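Transcriptional regulator, LacI family (Lactobacillus brevis, PDB 3JY6) probably acts as a DNA-binding transcriptional regulator of the LacI family, represented here by its periplasmic-binding-protein-like domain. Local coordinates at residues V12-N16 with L69-S73; K53-R57 with T77-L82; Y123-V127 with L175-Q181; V184-E190 with T212-D218. All coordinates share one frame; numbering follows the deposited sequence.

Contact 1. Residues V12-N16 with L69-S73; sequences VIVAN and LQSFS
With chi1 at -62°, Ile13 swings its CG2 branch opposite the backbone N and lays it against the hydroxyl of Ser71, CG2 to OG 3.3 Å. Gln70 sets off with CG anti to its own N (chi1 -167°), then bends at chi2 (-98°). That bend carries the amide across Val14, so that Gln70 OE1 rests 3.4 Å from Val14 CB; the same oxygen is hydrogen-bonded to Ser22.

The backbones run parallel, Ile13 paired with Leu69 and Val14 with Gln70. Ile13 O accepts the amide of Gln70 (N to O 2.9 Å), the donor lying nearly along the C=O axis. Ser71 OG also stands 3.1 Å from Ile13 O, but its single proton could go to Glu52 instead. Past the strand ends, Ala15 CB meets the Phe72 ring obliquely, 3.9 Å from CZ.

These are neighbouring strands of a Rossmann-like parallel sheet, and strand 39-44 flanks 9-14 on its other edge. Helix 20-34 packs on the face bearing Val14 and Gln70, helix 49-60 on the face bearing Ile13 and Leu69, while Asn16 OD1 reaches Lys27 of the second subunit.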
loop_
_atom_site.group_PDB
_atom_site.type_symbol
_atom_site.label_atom_id
_atom_site.label_comp_id
_atom_site.label_asym_id
_atom_site.label_seq_id
_atom_site.Cartn_x
_atom_site.Cartn_y
_atom_site.Cartn_z
ATOM N N VAL A 12 13.995 8.863 1.901
ATOM C CA VAL A 12 13.773 7.452 2.148
ATOM C C VAL A 12 13.448 6.833 0.790
ATOM O O VAL A 12 12.452 7.189 0.172
ATOM C CB VAL A 12 12.609 7.242 3.124
ATOM C CG1 VAL A 12 12.488 5.767 3.465
ATOM C CG2 VAL A 12 12.832 8.084 4.404
ATOM N N ILE A 13 14.300 5.940 0.305
ATOM C CA ILE A 13 14.027 5.314 -0.990
ATOM C C ILE A 13 13.593 3.870 -0.779
ATOM O O ILE A 13 14.368 3.059 -0.278
ATOM C CB ILE A 13 15.277 5.310 -1.921
ATOM C CG1 ILE A 13 15.722 6.736 -2.240
ATOM C CG2 ILE A 13 14.942 4.639 -3.243
ATOM C CD1 ILE A 13 16.949 6.794 -3.201
ATOM N N VAL A 14 12.356 3.548 -1.150
ATOM C CA VAL A 14 11.885 2.171 -0.999
ATOM C C VAL A 14 11.886 1.462 -2.349
ATOM O O VAL A 14 11.843 2.102 -3.400
ATOM C CB VAL A 14 10.469 2.107 -0.376
ATOM C CG1 VAL A 14 10.487 2.810 0.964
ATOM C CG2 VAL A 14 9.437 2.743 -1.303
ATOM N N ALA A 15 11.960 0.136 -2.308
ATOM C CA ALA A 15 11.971 -0.677 -3.514
ATOM C C ALA A 15 10.731 -0.438 -4.369
ATOM O O ALA A 15 10.823 -0.266 -5.578
ATOM C CB ALA A 15 12.091 -2.171 -3.125
ATOM N N ASN A 16 9.566 -0.409 -3.739
ATOM C CA ASN A 16 8.313 -0.192 -4.468
ATOM C C ASN A 16 7.229 0.233 -3.469
ATOM O O ASN A 16 6.952 -0.477 -2.503
ATOM C CB ASN A 16 7.893 -1.483 -5.172
ATOM C CG ASN A 16 6.764 -1.271 -6.165
ATOM O OD1 ASN A 16 5.942 -0.362 -6.013
ATOM N ND2 ASN A 16 6.709 -2.123 -7.181
ATOM N N LEU A 69 18.019 3.722 3.028
ATOM C CA LEU A 69 17.915 2.905 1.831
ATOM C C LEU A 69 17.253 1.539 1.992
ATOM O O LEU A 69 17.772 0.659 2.677
ATOM C CB LEU A 69 19.323 2.733 1.260
ATOM C CG LEU A 69 19.551 2.195 -0.145
ATOM C CD1 LEU A 69 19.026 3.194 -1.174
ATOM C CD2 LEU A 69 21.057 1.966 -0.346
ATOM N N GLN A 70 16.102 1.362 1.356
ATOM C CA GLN A 70 15.400 0.087 1.412
ATOM C C GLN A 70 15.218 -0.328 -0.040
ATOM O O GLN A 70 14.126 -0.730 -0.458
ATOM C CB GLN A 70 14.037 0.253 2.108
ATOM C CG GLN A 70 13.343 -1.064 2.505
ATOM C CD GLN A 70 12.299 -1.515 1.508
ATOM O OE1 GLN A 70 11.336 -0.797 1.229
ATOM N NE2 GLN A 70 12.476 -2.721 0.971
ATOM N N SER A 71 16.294 -0.201 -0.812
ATOM C CA SER A 71 16.261 -0.536 -2.227
ATOM C C SER A 71 17.438 -1.359 -2.752
ATOM O O SER A 71 18.147 -2.005 -1.982
ATOM C CB SER A 71 16.097 0.745 -3.041
ATOM O OG SER A 71 16.476 1.864 -2.263
ATOM N N PHE A 72 17.643 -1.305 -4.065
ATOM C CA PHE A 72 18.664 -2.090 -4.762
ATOM C C PHE A 72 20.111 -1.596 -4.869
ATOM O O PHE A 72 21.013 -2.406 -5.043
ATOM C CB PHE A 72 18.164 -2.369 -6.178
ATOM C CG PHE A 72 16.668 -2.486 -6.284
ATOM C CD1 PHE A 72 15.998 -3.577 -5.731
ATOM C CD2 PHE A 72 15.925 -1.507 -6.950
ATOM C CE1 PHE A 72 14.602 -3.695 -5.844
ATOM C CE2 PHE A 72 14.538 -1.612 -7.068
ATOM C CZ PHE A 72 13.874 -2.708 -6.516
ATOM N N SER A 73 20.338 -0.291 -4.791
ATOM C CA SER A 73 21.685 0.272 -4.920
ATOM C C SER A 73 22.755 -0.303 -4.003
ATOM O O SER A 73 22.572 -0.351 -2.778
ATOM C CB SER A 73 21.644 1.786 -4.709
ATOM O OG SER A 73 20.989 2.440 -5.772
#

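Contact 2. Residues K53-R57 with T77-L82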
loop_
_atom_site.group_PDB
_atom_site.type_symbol
_atom_site.label_atom_id
_atom_site.label_comp_id
_atom_site.label_asym_id
_atom_site.label_seq_id
_atom_site.Cartn_x
_atom_site.Cartn_y
_atom_site.Cartn_z
ATOM N N LYS A 53 18.859 5.431 -9.525
ATOM C CA LYS A 53 20.042 6.266 -9.748
ATOM C C LYS A 53 19.687 7.726 -9.966
ATOM O O LYS A 53 20.368 8.624 -9.454
ATOM C CB LYS A 53 20.852 5.758 -10.946
ATOM C CG LYS A 53 21.726 4.563 -10.644
ATOM C CD LYS A 53 22.328 4.011 -11.927
ATOM C CE LYS A 53 23.232 2.845 -11.627
ATOM N NZ LYS A 53 24.343 3.280 -10.750
ATOM N N THR A 54 18.625 7.981 -10.723
ATOM C CA THR A 54 18.257 9.370 -10.943
ATOM C C THR A 54 17.677 9.950 -9.665
ATOM O O THR A 54 17.834 11.135 -9.406
ATOM C CB THR A 54 17.278 9.549 -12.128
ATOM O OG1 THR A 54 15.976 9.906 -11.644
ATOM C CG2 THR A 54 17.230 8.293 -12.978
ATOM N N LEU A 55 17.036 9.123 -8.840
ATOM C CA LEU A 55 16.491 9.634 -7.581
ATOM C C LEU A 55 17.669 10.028 -6.681
ATOM O O LEU A 55 17.667 11.095 -6.055
ATOM C CB LEU A 55 15.624 8.577 -6.894
ATOM C CG LEU A 55 14.299 8.221 -7.584
ATOM C CD1 LEU A 55 13.533 7.197 -6.733
ATOM C CD2 LEU A 55 13.459 9.472 -7.773
ATOM N N LEU A 56 18.684 9.170 -6.634
ATOM C CA LEU A 56 19.863 9.453 -5.822
ATOM C C LEU A 56 20.579 10.724 -6.314
ATOM O O LEU A 56 21.048 11.537 -5.513
ATOM C CB LEU A 56 20.833 8.265 -5.865
ATOM C CG LEU A 56 20.520 7.017 -5.016
ATOM C CD1 LEU A 56 21.443 5.874 -5.469
ATOM C CD2 LEU A 56 20.688 7.326 -3.529
ATOM N N ARG A 57 20.667 10.897 -7.628
ATOM C CA ARG A 57 21.334 12.075 -8.179
ATOM C C ARG A 57 20.565 13.326 -7.797
ATOM O O ARG A 57 21.144 14.394 -7.630
ATOM C CB ARG A 57 21.443 11.988 -9.704
ATOM C CG ARG A 57 22.445 10.952 -10.229
ATOM C CD ARG A 57 22.519 11.018 -11.757
ATOM N NE ARG A 57 22.364 9.711 -12.390
ATOM C CZ ARG A 57 23.346 8.832 -12.555
ATOM N NH1 ARG A 57 24.576 9.109 -12.136
ATOM N NH2 ARG A 57 23.100 7.673 -13.150
ATOM N N THR A 77 27.509 2.308 -6.084
ATOM C CA THR A 77 26.592 3.256 -6.718
ATOM C C THR A 77 26.326 4.478 -5.822
ATOM O O THR A 77 26.333 5.628 -6.281
ATOM C CB THR A 77 25.214 2.595 -7.025
ATOM O OG1 THR A 77 25.391 1.495 -7.922
ATOM C CG2 THR A 77 24.265 3.612 -7.664
ATOM N N VAL A 78 26.076 4.214 -4.544
ATOM C CA VAL A 78 25.786 5.277 -3.600
ATOM C C VAL A 78 27.000 6.161 -3.323
ATOM O O VAL A 78 26.852 7.340 -2.997
ATOM C CB VAL A 78 25.253 4.702 -2.276
ATOM C CG1 VAL A 78 25.067 5.808 -1.262
ATOM C CG2 VAL A 78 23.930 3.985 -2.530
ATOM N N GLN A 79 28.195 5.588 -3.464
ATOM C CA GLN A 79 29.423 6.336 -3.243
ATOM C C GLN A 79 29.670 7.226 -4.459
ATOM O O GLN A 79 29.882 8.424 -4.325
ATOM C CB GLN A 79 30.608 5.380 -3.060
ATOM C CG GLN A 79 31.968 6.060 -2.978
ATOM C CD GLN A 79 32.124 6.901 -1.729
ATOM O OE1 GLN A 79 31.701 6.504 -0.637
ATOM N NE2 GLN A 79 32.752 8.063 -1.875
ATOM N N GLU A 80 29.620 6.631 -5.644
ATOM C CA GLU A 80 29.863 7.348 -6.888
ATOM C C GLU A 80 28.905 8.505 -7.138
ATOM O O GLU A 80 29.265 9.472 -7.815
ATOM C CB GLU A 80 29.843 6.361 -8.068
ATOM C CG GLU A 80 31.236 6.068 -8.638
ATOM C CD GLU A 80 31.394 4.658 -9.220
ATOM O OE1 GLU A 80 30.463 4.167 -9.899
ATOM O OE2 GLU A 80 32.470 4.041 -9.011
ATOM N N ILE A 81 27.696 8.425 -6.584
ATOM C CA ILE A 81 26.701 9.484 -6.762
ATOM C C ILE A 81 26.638 10.515 -5.630
ATOM O O ILE A 81 26.665 11.714 -5.888
ATOM C CB ILE A 81 25.282 8.892 -6.952
ATOM C CG1 ILE A 81 25.219 8.115 -8.267
ATOM C CG2 ILE A 81 24.239 10.009 -6.951
ATOM C CD1 ILE A 81 23.899 7.377 -8.498
ATOM N N LEU A 82 26.562 10.060 -4.381
ATOM C CA LEU A 82 26.466 10.978 -3.247
ATOM C C LEU A 82 27.800 11.350 -2.574
ATOM O O LEU A 82 27.886 12.357 -1.861
ATOM C CB LEU A 82 25.497 10.400 -2.216
ATOM C CG LEU A 82 24.126 10.008 -2.789
ATOM C CD1 LEU A 82 23.230 9.459 -1.692
ATOM C CD2 LEU A 82 23.471 11.226 -3.422
#
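The guanidinium of Arg57 has Ile81 over one face: CD1 sits 4.1 Å above the plane, displaced toward the rim near NH1. A bend at chi3 (-129°) turns the arginine's end back across the isoleucine, and the two side chains cross at about a right angle. Lower down the same pair, Ile81 CG2 lies 3.9 Å from Arg57 CG and close to the Arg57 backbone, so the arginine borders one side of the isoleucine, which also meets Leu56 and Lys53.

Leu56 is the knob of the interface. It fits into a hole made by Thr77, Val78, Ile81 and Leu82. Its CB meets Ile81 CG2 at 4.0 Å, CD1 lies against the methyls Thr77 CG2 and Val78 CG2, and CD2 touches Leu82 CD1 at 3.8 Å. The other methyl of Leu82, CD2, presses on the backbone at Leu56 O, 3.2 Å away, a tight fit.

At the other end Lys53 stays extended as far as CE and turns at chi4 (-61°), bringing NZ to within 3.1 Å of the Thr77 methyl CG2, an unusually close approach without a bond. No hydrogen bond joins the two segments; grip comes from apolar side chains, with the arginine and lysine stems along the more exposed border.

The short helix axes approach to 9.8 Å at a crossing angle of -39°. Helices 49-60 and 75-82 precede and follow strand 66-70, and Leu56, Val78 and Leu82 also pack on that strand, the layering of successive beta-alpha-beta units in a Rossmann-like alpha/beta domain.

Contact 3. Residues Y123-V127 with L175-Q181; sequences YQHVV and LITQNDQ
His125 pushes the edge of its imidazole against the end of helix 165-177, where Leu175 O lies in the ring plane 3.1 Å from CE1. Its CG stands anti to the backbone N (chi1 173°), which projects the ring from the strand toward the helix. Two amides gather round it. That of Gln178 is tilted only 26° from the imidazole, NE2 to NE2 3.7 Å, whereas that of Asn179 is turned 65° and brings OD1 to 3.8 Å from ND1 of the histidine.

Neither amide is the ring's main polar partner. His125 NE2 is hydrogen-bonded to Asp154 and ND1 to Thr183, so both nitrogens of this buried group are engaged and its rotation is fixed. The Asp154 carboxylate may favour a protonated imidazole.

The turn after the helix wraps round the histidine. Gln181 CB packs on His125 CB at 3.7 Å, and a weak bond from Gln181 N to Asn179 OD1 (3.3 Å) draws the turn together. Two residues along the strand, Val127 takes over with plain apolar contact: its CG1 meets Leu175 CB at 4.0 Å and its CG2 meets Ile176 CG1 at 4.1 Å.

Strand 125-131 lies between strands 152-158 and 183-187, and helix 165-177 passes over it to link those two, a beta-alpha-beta crossover. Leu175 reaches Leu156 on one flanking strand and Ile176 reaches Ala185 on the other.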
loop_
_atom_site.group_PDB
_atom_site.type_symbol
_atom_site.label_atom_id
_atom_site.label_comp_id
_atom_site.label_asym_id
_atom_site.label_seq_id
_atom_site.Cartn_x
_atom_site.Cartn_y
_atom_site.Cartn_z
ATOM N N TYR A 123 2.918 -31.125 8.618
ATOM C CA TYR A 123 3.217 -30.655 7.269
ATOM C C TYR A 123 4.693 -30.890 6.942
ATOM O O TYR A 123 5.562 -30.112 7.342
ATOM C CB TYR A 123 2.874 -29.162 7.173
ATOM C CG TYR A 123 1.435 -28.863 7.530
ATOM C CD1 TYR A 123 0.416 -29.064 6.606
ATOM C CD2 TYR A 123 1.087 -28.422 8.811
ATOM C CE1 TYR A 123 -0.915 -28.835 6.939
ATOM C CE2 TYR A 123 -0.242 -28.192 9.163
ATOM C CZ TYR A 123 -1.240 -28.403 8.221
ATOM O OH TYR A 123 -2.559 -28.197 8.553
ATOM N N GLN A 124 4.971 -31.960 6.207
ATOM C CA GLN A 124 6.347 -32.322 5.855
ATOM C C GLN A 124 6.771 -31.817 4.478
ATOM O O GLN A 124 7.965 -31.681 4.186
ATOM C CB GLN A 124 6.489 -33.848 5.882
ATOM C CG GLN A 124 5.818 -34.515 7.072
ATOM C CD GLN A 124 6.706 -34.568 8.296
ATOM O OE1 GLN A 124 7.651 -35.358 8.361
ATOM N NE2 GLN A 124 6.413 -33.725 9.273
ATOM N N HIS A 125 5.786 -31.547 3.632
ATOM C CA HIS A 125 6.045 -31.100 2.272
ATOM C C HIS A 125 5.863 -29.595 2.121
ATOM O O HIS A 125 4.749 -29.083 2.225
ATOM C CB HIS A 125 5.110 -31.855 1.330
ATOM C CG HIS A 125 5.150 -31.381 -0.087
ATOM N ND1 HIS A 125 4.008 -31.218 -0.838
ATOM C CD2 HIS A 125 6.183 -31.039 -0.890
ATOM C CE1 HIS A 125 4.333 -30.794 -2.045
ATOM N NE2 HIS A 125 5.648 -30.677 -2.103
ATOM N N VAL A 126 6.957 -28.884 1.871
ATOM C CA VAL A 126 6.877 -27.439 1.723
ATOM C C VAL A 126 6.961 -26.996 0.270
ATOM O O VAL A 126 7.848 -27.408 -0.477
ATOM C CB VAL A 126 7.988 -26.735 2.523
ATOM C CG1 VAL A 126 7.732 -25.226 2.543
ATOM C CG2 VAL A 126 8.044 -27.292 3.932
ATOM N N VAL A 127 6.011 -26.159 -0.122
ATOM C CA VAL A 127 5.953 -25.623 -1.471
ATOM C C VAL A 127 6.299 -24.153 -1.345
ATOM O O VAL A 127 5.498 -23.348 -0.871
ATOM C CB VAL A 127 4.539 -25.788 -2.079
ATOM C CG1 VAL A 127 4.471 -25.104 -3.443
ATOM C CG2 VAL A 127 4.210 -27.268 -2.231
ATOM N N LEU A 175 2.198 -28.464 -7.762
ATOM C CA LEU A 175 3.182 -28.800 -6.737
ATOM C C LEU A 175 2.542 -29.162 -5.394
ATOM O O LEU A 175 3.000 -30.068 -4.698
ATOM C CB LEU A 175 4.149 -27.632 -6.542
ATOM C CG LEU A 175 5.172 -27.307 -7.637
ATOM C CD1 LEU A 175 5.819 -25.965 -7.349
ATOM C CD2 LEU A 175 6.221 -28.399 -7.692
ATOM N N ILE A 176 1.490 -28.442 -5.026
ATOM C CA ILE A 176 0.797 -28.697 -3.766
ATOM C C ILE A 176 0.132 -30.074 -3.751
ATOM O O ILE A 176 0.137 -30.783 -2.748
ATOM C CB ILE A 176 -0.319 -27.641 -3.518
ATOM C CG1 ILE A 176 0.301 -26.298 -3.138
ATOM C CG2 ILE A 176 -1.265 -28.117 -2.411
ATOM C CD1 ILE A 176 -0.729 -25.207 -2.917
ATOM N N THR A 177 -0.419 -30.445 -4.895
ATOM C CA THR A 177 -1.167 -31.676 -5.038
ATOM C C THR A 177 -0.454 -32.943 -5.530
ATOM O O THR A 177 -1.110 -33.972 -5.719
ATOM C CB THR A 177 -2.358 -31.405 -5.965
ATOM O OG1 THR A 177 -3.375 -32.376 -5.733
ATOM C CG2 THR A 177 -1.921 -31.464 -7.424
ATOM N N GLN A 178 0.862 -32.904 -5.720
ATOM C CA GLN A 178 1.547 -34.089 -6.233
ATOM C C GLN A 178 1.529 -35.329 -5.343
ATOM O O GLN A 178 1.405 -36.442 -5.845
ATOM C CB GLN A 178 2.992 -33.764 -6.644
ATOM C CG GLN A 178 3.899 -33.273 -5.542
ATOM C CD GLN A 178 5.311 -33.009 -6.042
ATOM O OE1 GLN A 178 5.578 -33.077 -7.244
ATOM N NE2 GLN A 178 6.220 -32.700 -5.122
ATOM N N ASN A 179 1.659 -35.167 -4.033
ATOM C CA ASN A 179 1.626 -36.338 -3.169
ATOM C C ASN A 179 0.697 -36.189 -1.960
ATOM O O ASN A 179 -0.020 -35.196 -1.828
ATOM C CB ASN A 179 3.048 -36.732 -2.723
ATOM C CG ASN A 179 3.854 -35.560 -2.188
ATOM O OD1 ASN A 179 3.463 -34.913 -1.215
ATOM N ND2 ASN A 179 5.001 -35.288 -2.822
ATOM N N ASP A 180 0.701 -37.194 -1.092
ATOM C CA ASP A 180 -0.159 -37.177 0.086
ATOM C C ASP A 180 0.416 -36.527 1.337
ATOM O O ASP A 180 -0.300 -36.353 2.326
ATOM C CB ASP A 180 -0.621 -38.592 0.419
ATOM C CG ASP A 180 -1.597 -39.131 -0.600
ATOM O OD1 ASP A 180 -2.338 -38.321 -1.206
ATOM O OD2 ASP A 180 -1.640 -40.365 -0.791
ATOM N N GLN A 181 1.696 -36.175 1.305
ATOM C CA GLN A 181 2.303 -35.522 2.457
ATOM C C GLN A 181 1.536 -34.237 2.760
ATOM O O GLN A 181 1.142 -33.527 1.833
ATOM C CB GLN A 181 3.785 -35.218 2.171
ATOM C CG GLN A 181 4.718 -36.361 2.578
ATOM C CD GLN A 181 6.172 -36.182 2.142
ATOM O OE1 GLN A 181 6.724 -35.076 2.163
ATOM N NE2 GLN A 181 6.808 -37.291 1.764
#

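Contact 4. Residues V184-E190 with T212-D218; sequences VAFALKE and TATGFAD
Phe216 stands just past its strand, where its ring meets Phe186 obliquely: CE2 of Phe216 comes in at the edge of the Phe186 ring, 3.7 Å from Phe186 CE2. Ala187 O lies in the plane of the Phe216 ring, at its edge, and the same oxygen accepts the Phe216 amide (N to O 3.2 Å). Arg142 makes a cation-pi contact with this phenylalanine.

Thr214 covers a face of the Phe186 ring. Its CG2 occupies the position between backbone N and carbonyl carbon, which sets the methyl 3.9 Å from the ring centroid in a CH-pi contact, 16° off the normal. OG1 is thereby turned elsewhere and bonds Thr230 O.

Phe186 and Thr214 are paired in the parallel ladder at the edge of the second Rossmann-like sheet, where strand 211-215 borders 183-187. Nearly straight bonds alternate along it, among them Ala187 N to Thr214 O at 3.1 Å. Gly215 CA comes to 3.0 Å from Ala187 O, with a backbone phi of 158° that suits glycine. Back along the strands, Val184 CG1 and Thr212 CG2 are squeezed to 3.4 Å.

Glu190, at the start of the next helix, reaches over to the loop after strand 211-215. CG anti to the backbone N (chi1 -176°) and a bend at chi2 carry its carboxylate there; OE2 is hydrogen-bonded by Thr219 N and takes a second, weak bond from Asp218 N (2.7 Å).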
loop_
_atom_site.group_PDB
_atom_site.type_symbol
_atom_site.label_atom_id
_atom_site.label_comp_id
_atom_site.label_asym_id
_atom_site.label_seq_id
_atom_site.Cartn_x
_atom_site.Cartn_y
_atom_site.Cartn_z
ATOM N N VAL A 184 2.542 -27.357 3.144
ATOM C CA VAL A 184 2.481 -25.942 3.511
ATOM C C VAL A 184 2.929 -25.135 2.292
ATOM O O VAL A 184 4.047 -25.330 1.796
ATOM C CB VAL A 184 3.497 -25.517 4.591
ATOM C CG1 VAL A 184 2.879 -24.461 5.487
ATOM C CG2 VAL A 184 4.031 -26.695 5.333
ATOM N N ALA A 185 2.074 -24.237 1.818
ATOM C CA ALA A 185 2.445 -23.373 0.706
ATOM C C ALA A 185 3.088 -22.191 1.452
ATOM O O ALA A 185 2.418 -21.514 2.236
ATOM C CB ALA A 185 1.206 -22.932 -0.062
ATOM N N PHE A 186 4.383 -21.969 1.229
ATOM C CA PHE A 186 5.139 -20.917 1.919
ATOM C C PHE A 186 5.577 -19.791 0.962
ATOM O O PHE A 186 6.467 -19.971 0.134
ATOM C CB PHE A 186 6.355 -21.583 2.580
ATOM C CG PHE A 186 6.981 -20.806 3.722
ATOM C CD1 PHE A 186 7.588 -21.502 4.770
ATOM C CD2 PHE A 186 7.046 -19.419 3.720
ATOM C CE1 PHE A 186 8.250 -20.832 5.793
ATOM C CE2 PHE A 186 7.704 -18.736 4.733
ATOM C CZ PHE A 186 8.310 -19.442 5.774
ATOM N N ALA A 187 4.929 -18.638 1.081
ATOM C CA ALA A 187 5.248 -17.481 0.249
ATOM C C ALA A 187 6.390 -16.695 0.895
ATOM O O ALA A 187 6.328 -16.341 2.072
ATOM C CB ALA A 187 4.012 -16.590 0.094
ATOM N N LEU A 188 7.436 -16.433 0.119
ATOM C CA LEU A 188 8.583 -15.682 0.610
ATOM C C LEU A 188 8.364 -14.178 0.527
ATOM O O LEU A 188 9.116 -13.403 1.111
ATOM C CB LEU A 188 9.836 -16.076 -0.168
ATOM C CG LEU A 188 10.757 -17.091 0.517
ATOM C CD1 LEU A 188 9.953 -18.210 1.164
ATOM C CD2 LEU A 188 11.739 -17.618 -0.507
ATOM N N LYS A 189 7.317 -13.767 -0.178
ATOM C CA LYS A 189 7.011 -12.351 -0.327
ATOM C C LYS A 189 5.515 -12.134 -0.201
ATOM O O LYS A 189 4.714 -12.936 -0.678
ATOM C CB LYS A 189 7.512 -11.834 -1.685
ATOM C CG LYS A 189 7.467 -10.316 -1.827
ATOM C CD LYS A 189 7.992 -9.837 -3.182
ATOM C CE LYS A 189 7.971 -8.302 -3.273
ATOM N NZ LYS A 189 8.492 -7.779 -4.577
ATOM N N GLU A 190 5.139 -11.032 0.432
ATOM C CA GLU A 190 3.739 -10.712 0.651
ATOM C C GLU A 190 2.838 -10.734 -0.598
ATOM O O GLU A 190 1.747 -11.316 -0.567
ATOM C CB GLU A 190 3.646 -9.355 1.366
ATOM C CG GLU A 190 2.237 -8.931 1.742
ATOM C CD GLU A 190 2.177 -8.118 3.033
ATOM O OE1 GLU A 190 2.953 -7.148 3.200
ATOM O OE2 GLU A 190 1.339 -8.451 3.890
ATOM N N THR A 212 -1.937 -26.389 4.269
ATOM C CA THR A 212 -2.082 -25.112 4.962
ATOM C C THR A 212 -1.201 -24.086 4.232
ATOM O O THR A 212 -0.627 -24.391 3.193
ATOM C CB THR A 212 -1.680 -25.224 6.466
ATOM O OG1 THR A 212 -2.101 -24.042 7.152
ATOM C CG2 THR A 212 -0.178 -25.373 6.624
ATOM N N ALA A 213 -1.095 -22.871 4.751
ATOM C CA ALA A 213 -0.266 -21.877 4.075
ATOM C C ALA A 213 0.217 -20.805 5.018
ATOM O O ALA A 213 -0.461 -20.460 5.977
ATOM C CB ALA A 213 -1.031 -21.236 2.927
ATOM N N THR A 214 1.391 -20.262 4.718
ATOM C CA THR A 214 1.990 -19.229 5.530
ATOM C C THR A 214 2.882 -18.394 4.623
ATOM O O THR A 214 2.907 -18.587 3.406
ATOM C CB THR A 214 2.860 -19.861 6.620
ATOM O OG1 THR A 214 3.373 -18.843 7.495
ATOM C CG2 THR A 214 4.015 -20.623 5.972
ATOM N N GLY A 215 3.633 -17.488 5.231
ATOM C CA GLY A 215 4.535 -16.649 4.473
ATOM C C GLY A 215 4.878 -15.379 5.225
ATOM O O GLY A 215 4.402 -15.155 6.345
ATOM N N PHE A 216 5.721 -14.556 4.605
ATOM C CA PHE A 216 6.110 -13.274 5.178
ATOM C C PHE A 216 5.071 -12.289 4.664
ATOM O O PHE A 216 4.990 -12.040 3.459
ATOM C CB PHE A 216 7.508 -12.887 4.697
ATOM C CG PHE A 216 8.602 -13.732 5.284
ATOM C CD1 PHE A 216 9.412 -13.232 6.300
ATOM C CD2 PHE A 216 8.817 -15.034 4.828
ATOM C CE1 PHE A 216 10.425 -14.015 6.858
ATOM C CE2 PHE A 216 9.821 -15.819 5.378
ATOM C CZ PHE A 216 10.629 -15.310 6.395
ATOM N N ALA A 217 4.267 -11.754 5.581
ATOM C CA ALA A 217 3.206 -10.819 5.242
ATOM C C ALA A 217 2.841 -9.999 6.472
ATOM O O ALA A 217 2.747 -10.537 7.568
ATOM C CB ALA A 217 1.983 -11.587 4.755
ATOM N N ASP A 218 2.624 -8.700 6.290
ATOM C CA ASP A 218 2.281 -7.843 7.418
ATOM C C ASP A 218 0.875 -7.244 7.347
ATOM O O ASP A 218 0.348 -6.772 8.356
ATOM C CB ASP A 218 3.338 -6.744 7.564
ATOM C CG ASP A 218 4.709 -7.302 7.942
ATOM O OD1 ASP A 218 4.890 -7.709 9.116
ATOM O OD2 ASP A 218 5.604 -7.352 7.064
#

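How the contacts relate
Contacts 1 and 2 belong to one lobe of the domain, contacts 3 and 4 to the other. In the first pair, Ile13 CD1 packs on Leu56 CD2 at 3.8 Å, so the helix pair rests directly on the sheet. In the second, strands 125-131 and 183-187 are neighbours in one sheet, and Val127 N probably bonds Val184 O at 2.9 Å. Between lobes, contacts 1 and 4 come nearest: their centres are 22 Å apart, their closest atoms about 6 Å. Both run past strand ends on the side toward the other lobe, consistent with their bordering the cleft where relatives bind effectors. Contacts 2 and 3 lie farthest apart, with centres about 45 Å from each other.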